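Local coordinates for protein endo-beta-mannanase (Opitutaceae bacterium TAV5, PDB 7BOB) that probably hydrolyses beta-1,4-mannosidic bonds at the ends of manno-oligosaccharide chains, as a homotrimeric exo-mannosidase of glycosyl hydrolase family 5, at residues A556-S561 and A578-L583. Sequence-based numbering, arbitrary orientation.
Sequences ADVEAS and AWYAAL
The phenol OH of Tyr-580 donates a short hydrogen bond to Glu-559 OE2, 2.6 Å away. OE2 lies at the edge of the phenol, near the ring plane, while the hydroxyl approaches from above the carboxylate plane, and the two planes are turned 47° apart. A bend at chi2 (81°) swings the Glu-559 carboxylate toward the phenol, and CG, placed by chi1, lies 3.3 Å from Tyr-580 OH. OE2 is gripped a second time, by His-473, whose ring also meets those of Tyr-580 and Trp-579. With an alanine in place of Glu-559, Tyr-580 OH and His-473 ND1 would probably both lose their shared buried partner, leaving the phenol less firmly fixed. Beside this polar link, Val-558 CG1, set anti to the backbone N (chi1 177°), reaches the pyrrole part of Trp-579, 3.9 Å from NE1, and Leu-583 CG lies over one face of that indole. At the start of helix 558-564, Asp-557 is the N-cap: its OD1 accepts from Ala-560 N at 3.2 Å, and its OD2 forms a salt bridge with Arg-412. Asp-557 O accepts from both Ser-561 N and Ser-561 OG, the hydroxyl coming from above the carbonyl plane. Helices 558-564 and 569-583 thus meet in the C-terminal alpha/beta part, apart from the family 5 catalytic barrel: helix 406-422 packs against Tyr-580, strand 469-473 of the mixed sheet supplies His-473, and Tyr-510 and Phe-512 of strand 508-512 meet Trp-579 edge-to-face.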
loop_
_atom_site.group_PDB
_atom_site.type_symbol
_atom_site.label_atom_id
_atom_site.label_comp_id
_atom_site.label_asym_id
_atom_site.label_seq_id
_atom_site.Cartn_x
_atom_site.Cartn_y
_atom_site.Cartn_z
ATOM N N ALA A 556 22.190 -6.652 16.133
ATOM C CA ALA A 556 20.969 -5.859 16.177
ATOM C C ALA A 556 21.033 -4.856 15.040
ATOM O O ALA A 556 22.115 -4.530 14.538
ATOM C CB ALA A 556 20.780 -5.144 17.517
ATOM N N ASP A 557 19.858 -4.385 14.617
ATOM C CA ASP A 557 19.791 -3.364 13.574
ATOM C C ASP A 557 19.942 -2.000 14.236
ATOM O O ASP A 557 18.958 -1.323 14.557
ATOM C CB ASP A 557 18.492 -3.482 12.788
ATOM C CG ASP A 557 18.512 -2.672 11.516
ATOM O OD1 ASP A 557 19.338 -1.721 11.421
ATOM O OD2 ASP A 557 17.692 -2.965 10.626
ATOM N N VAL A 558 21.203 -1.581 14.400
ATOM C CA VAL A 558 21.535 -0.372 15.161
ATOM C C VAL A 558 20.826 0.848 14.579
ATOM O O VAL A 558 20.068 1.549 15.265
ATOM C CB VAL A 558 23.063 -0.175 15.193
ATOM C CG1 VAL A 558 23.455 1.116 15.917
ATOM C CG2 VAL A 558 23.730 -1.387 15.834
ATOM N N GLU A 559 21.057 1.113 13.295
ATOM C CA GLU A 559 20.527 2.331 12.709
ATOM C C GLU A 559 19.007 2.347 12.729
ATOM O O GLU A 559 18.400 3.389 13.006
ATOM C CB GLU A 559 21.065 2.503 11.292
ATOM C CG GLU A 559 22.543 2.897 11.280
ATOM C CD GLU A 559 23.454 1.693 11.466
ATOM O OE1 GLU A 559 22.958 0.545 11.436
ATOM O OE2 GLU A 559 24.663 1.899 11.616
ATOM N N ALA A 560 18.373 1.198 12.461
ATOM C CA ALA A 560 16.920 1.143 12.517
ATOM C C ALA A 560 16.430 1.408 13.935
ATOM O O ALA A 560 15.509 2.211 14.142
ATOM C CB ALA A 560 16.411 -0.212 12.007
ATOM N N SER A 561 17.035 0.736 14.927
ATOM C CA SER A 561 16.669 0.979 16.322
ATOM C C SER A 561 16.768 2.456 16.674
ATOM O O SER A 561 15.835 3.032 17.241
ATOM C CB SER A 561 17.539 0.146 17.276
ATOM O OG SER A 561 17.681 -1.206 16.871
ATOM N N ALA A 578 28.042 8.203 20.448
ATOM C CA ALA A 578 29.036 7.538 21.287
ATOM C C ALA A 578 29.085 6.033 21.029
ATOM O O ALA A 578 30.134 5.409 21.222
ATOM C CB ALA A 578 28.737 7.813 22.763
ATOM N N TRP A 579 27.971 5.442 20.575
ATOM C CA TRP A 579 27.952 4.017 20.248
ATOM C C TRP A 579 29.018 3.664 19.215
ATOM O O TRP A 579 29.765 2.691 19.388
ATOM C CB TRP A 579 26.573 3.601 19.728
ATOM C CG TRP A 579 26.569 2.183 19.238
ATOM C CD1 TRP A 579 26.819 1.753 17.967
ATOM C CD2 TRP A 579 26.339 0.996 20.028
ATOM N NE1 TRP A 579 26.740 0.376 17.910
ATOM C CE2 TRP A 579 26.453 -0.110 19.163
ATOM C CE3 TRP A 579 26.062 0.770 21.383
ATOM C CZ2 TRP A 579 26.286 -1.422 19.601
ATOM C CZ3 TRP A 579 25.895 -0.536 21.822
ATOM C CH2 TRP A 579 26.013 -1.613 20.934
ATOM N N TYR A 580 29.075 4.417 18.101
ATOM C CA TYR A 580 30.054 4.092 17.062
ATOM C C TYR A 580 31.479 4.232 17.582
ATOM O O TYR A 580 32.353 3.416 17.253
ATOM C CB TYR A 580 29.862 4.981 15.831
ATOM C CG TYR A 580 28.590 4.710 15.086
ATOM C CD1 TYR A 580 28.539 3.738 14.085
ATOM C CD2 TYR A 580 27.438 5.407 15.389
ATOM C CE1 TYR A 580 27.373 3.468 13.415
ATOM C CE2 TYR A 580 26.271 5.149 14.727
ATOM C CZ TYR A 580 26.247 4.183 13.739
ATOM O OH TYR A 580 25.077 3.944 13.092
ATOM N N ALA A 581 31.740 5.279 18.372
ATOM C CA ALA A 581 33.093 5.493 18.885
ATOM C C ALA A 581 33.553 4.306 19.728
ATOM O O ALA A 581 34.658 3.788 19.538
ATOM C CB ALA A 581 33.156 6.792 19.692
ATOM N N ALA A 582 32.694 3.829 20.631
ATOM C CA ALA A 582 33.080 2.716 21.498
ATOM C C ALA A 582 33.421 1.459 20.698
ATOM O O ALA A 582 34.352 0.721 21.049
ATOM C CB ALA A 582 31.967 2.424 22.498
ATOM N N LEU A 583 32.695 1.205 19.611
ATOM C CA LEU A 583 32.846 -0.058 18.905
ATOM C C LEU A 583 33.880 -0.021 17.796
ATOM O O LEU A 583 34.296 -1.086 17.321
ATOM C CB LEU A 583 31.508 -0.487 18.312
ATOM C CG LEU A 583 30.484 -0.950 19.347
ATOM C CD1 LEU A 583 29.557 -1.857 18.642
ATOM C CD2 LEU A 583 31.154 -1.666 20.491
#